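Local coordinates for BH1478 protein (PDB 2QUP) that is of unknown function but folds as an almost wholly helical bundle of four helices, at residues 51-56 against 66-71. Sequence-based numbering, arbitrary orientation. Where two conformers were deposited one is given.
Sequences DDQGKL and LRKYKE
Q53 and Y69 face each other where segments 51-56 and 66-71, on helix 27-60 and helix 63-88 of a helical hairpin, run nearly antiparallel, their axes at 153° and 9.1 Å apart. With its first torsion anti to the backbone N (chi1 -173°), Q53 reaches across to the other helix, and its CG settles 3.6 Å from the backbone N of Y69. A bend at chi2 (47°) then turns the amide across the aliphatic chain of K68; in the K68 conformer described, Q53 OE1 lies 3.4 Å from K68 CG, a van der Waals contact. The amide's NE2 is hydrogen-bonded to E65 OE2, about one turn back on the second helix. On the neighbouring side, the Y69 ring lies obliquely beside G54, with CE1 3.7 Å from G54 CA. The glycine lets the ring lie close to the backbone, and the ring goes on into the bundle core against L112, L115, V133 and I136 of the other two helices. With Q53 cut back to an alanine, E65 would probably lose its amide partner and a gap would open beside K68. The two segments thus meet by van der Waals contact alone, and a polar tie between their helices, the Q53-E65 bond, lies just beyond them.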
loop_
_atom_site.group_PDB
_atom_site.type_symbol
_atom_site.label_atom_id
_atom_site.label_comp_id
_atom_site.label_asym_id
_atom_site.label_seq_id
_atom_site.Cartn_x
_atom_site.Cartn_y
_atom_site.Cartn_z
ATOM N N ASP A 51 6.502 4.539 -4.485
ATOM C CA ASP A 51 6.447 5.161 -5.824
ATOM C C ASP A 51 7.785 5.082 -6.559
ATOM O O ASP A 51 7.844 4.769 -7.749
ATOM C CB ASP A 51 6.067 6.639 -5.713
ATOM C CG ASP A 51 4.592 6.849 -5.561
ATOM O OD1 ASP A 51 3.809 5.988 -6.010
ATOM O OD2 ASP A 51 4.213 7.891 -4.993
ATOM N N ASP A 52 8.856 5.388 -5.837
ATOM C CA ASP A 52 10.209 5.392 -6.402
ATOM C C ASP A 52 10.684 3.982 -6.762
ATOM O O ASP A 52 11.366 3.772 -7.780
ATOM C CB ASP A 52 11.200 5.989 -5.395
ATOM C CG ASP A 52 11.086 7.484 -5.280
ATOM O OD1 ASP A 52 10.641 8.123 -6.258
ATOM O OD2 ASP A 52 11.452 8.015 -4.202
ATOM N N GLN A 53 10.326 3.018 -5.916
ATOM C CA GLN A 53 10.755 1.653 -6.117
ATOM C C GLN A 53 9.913 1.010 -7.228
ATOM O O GLN A 53 10.359 0.099 -7.897
ATOM C CB GLN A 53 10.651 0.876 -4.795
ATOM C CG GLN A 53 11.221 -0.545 -4.824
ATOM C CD GLN A 53 12.596 -0.661 -5.467
ATOM O OE1 GLN A 53 13.538 0.009 -5.062
ATOM N NE2 GLN A 53 12.719 -1.544 -6.448
ATOM N N GLY A 54 8.700 1.502 -7.422
ATOM C CA GLY A 54 7.786 0.865 -8.359
ATOM C C GLY A 54 8.210 1.300 -9.736
ATOM O O GLY A 54 8.200 0.521 -10.685
ATOM N N LYS A 55 8.561 2.579 -9.823
ATOM C CA LYS A 55 9.232 3.145 -10.968
ATOM C C LYS A 55 10.554 2.472 -11.331
ATOM O O LYS A 55 10.734 2.060 -12.485
ATOM C CB LYS A 55 9.396 4.653 -10.787
ATOM C CG LYS A 55 10.251 5.312 -11.858
ATOM C CD LYS A 55 9.410 6.181 -12.755
ATOM C CE LYS A 55 8.948 5.433 -13.986
ATOM N NZ LYS A 55 7.945 6.250 -14.735
ATOM N N LEU A 56 11.475 2.350 -10.365
ATOM C CA LEU A 56 12.717 1.569 -10.553
ATOM C C LEU A 56 12.457 0.194 -11.111
ATOM O O LEU A 56 13.129 -0.207 -12.056
ATOM C CB LEU A 56 13.485 1.402 -9.230
ATOM C CG LEU A 56 14.925 0.914 -9.325
ATOM C CD1 LEU A 56 15.649 1.641 -10.439
ATOM C CD2 LEU A 56 15.644 1.158 -7.991
ATOM N N LEU A 66 11.971 -6.274 -7.651
ATOM C CA LEU A 66 10.739 -6.894 -7.155
ATOM C C LEU A 66 10.783 -7.178 -5.644
ATOM O O LEU A 66 9.884 -6.794 -4.898
ATOM C CB LEU A 66 10.405 -8.160 -7.956
ATOM C CG LEU A 66 9.027 -8.788 -7.720
ATOM C CD1 LEU A 66 7.847 -7.945 -8.233
ATOM C CD2 LEU A 66 8.972 -10.164 -8.300
ATOM N N ARG A 67 11.842 -7.821 -5.199
ATOM C CA ARG A 67 12.022 -8.088 -3.782
ATOM C C ARG A 67 11.864 -6.799 -2.962
ATOM O O ARG A 67 11.079 -6.768 -2.007
ATOM C CB ARG A 67 13.395 -8.719 -3.523
ATOM C CG ARG A 67 13.440 -10.254 -3.562
ATOM C CD ARG A 67 14.867 -10.827 -3.796
ATOM N NE ARG A 67 15.931 -10.031 -3.177
ATOM C CZ ARG A 67 17.123 -9.791 -3.728
ATOM N NH1 ARG A 67 17.446 -10.289 -4.914
ATOM N NH2 ARG A 67 18.010 -9.055 -3.077
ATOM N N LYS A 68 12.580 -5.741 -3.345
ATOM C CA LYS A 68 12.545 -4.480 -2.601
ATOM C C LYS A 68 11.153 -3.827 -2.647
ATOM O O LYS A 68 10.682 -3.305 -1.648
ATOM C CB LYS A 68 13.646 -3.515 -3.069
ATOM C CG LYS A 68 13.584 -2.146 -2.398
ATOM C CD LYS A 68 14.929 -1.455 -2.244
ATOM C CE LYS A 68 14.758 -0.130 -1.513
ATOM N NZ LYS A 68 13.989 -0.318 -0.254
ATOM N N TYR A 69 10.500 -3.897 -3.800
ATOM C CA TYR A 69 9.130 -3.393 -4.003
ATOM C C TYR A 69 8.108 -4.054 -3.072
ATOM O O TYR A 69 7.390 -3.375 -2.325
ATOM C CB TYR A 69 8.701 -3.650 -5.462
ATOM C CG TYR A 69 7.315 -3.121 -5.762
ATOM C CD1 TYR A 69 7.077 -1.750 -5.830
ATOM C CD2 TYR A 69 6.236 -3.986 -5.949
ATOM C CE1 TYR A 69 5.806 -1.252 -6.094
ATOM C CE2 TYR A 69 4.956 -3.496 -6.199
ATOM C CZ TYR A 69 4.755 -2.130 -6.280
ATOM O OH TYR A 69 3.501 -1.644 -6.537
ATOM N N LYS A 70 8.074 -5.384 -3.107
ATOM C CA LYS A 70 7.117 -6.150 -2.330
ATOM C C LYS A 70 7.411 -6.059 -0.838
ATOM O O LYS A 70 6.491 -6.144 -0.054
ATOM C CB LYS A 70 7.067 -7.599 -2.806
ATOM C CG LYS A 70 6.478 -7.731 -4.222
ATOM C CD LYS A 70 6.677 -9.104 -4.819
ATOM C CE LYS A 70 6.145 -10.232 -3.961
ATOM N NZ LYS A 70 6.184 -11.481 -4.769
ATOM N N GLU A 71 8.666 -5.846 -0.454
ATOM C CA GLU A 71 8.934 -5.657 0.968
ATOM C C GLU A 71 8.418 -4.318 1.490
ATOM O O GLU A 71 8.014 -4.230 2.647
ATOM C CB GLU A 71 10.400 -5.915 1.321
ATOM C CG GLU A 71 10.728 -7.418 1.503
ATOM C CD GLU A 71 10.299 -7.974 2.864
ATOM O OE1 GLU A 71 9.277 -8.695 2.932
ATOM O OE2 GLU A 71 10.985 -7.690 3.870
#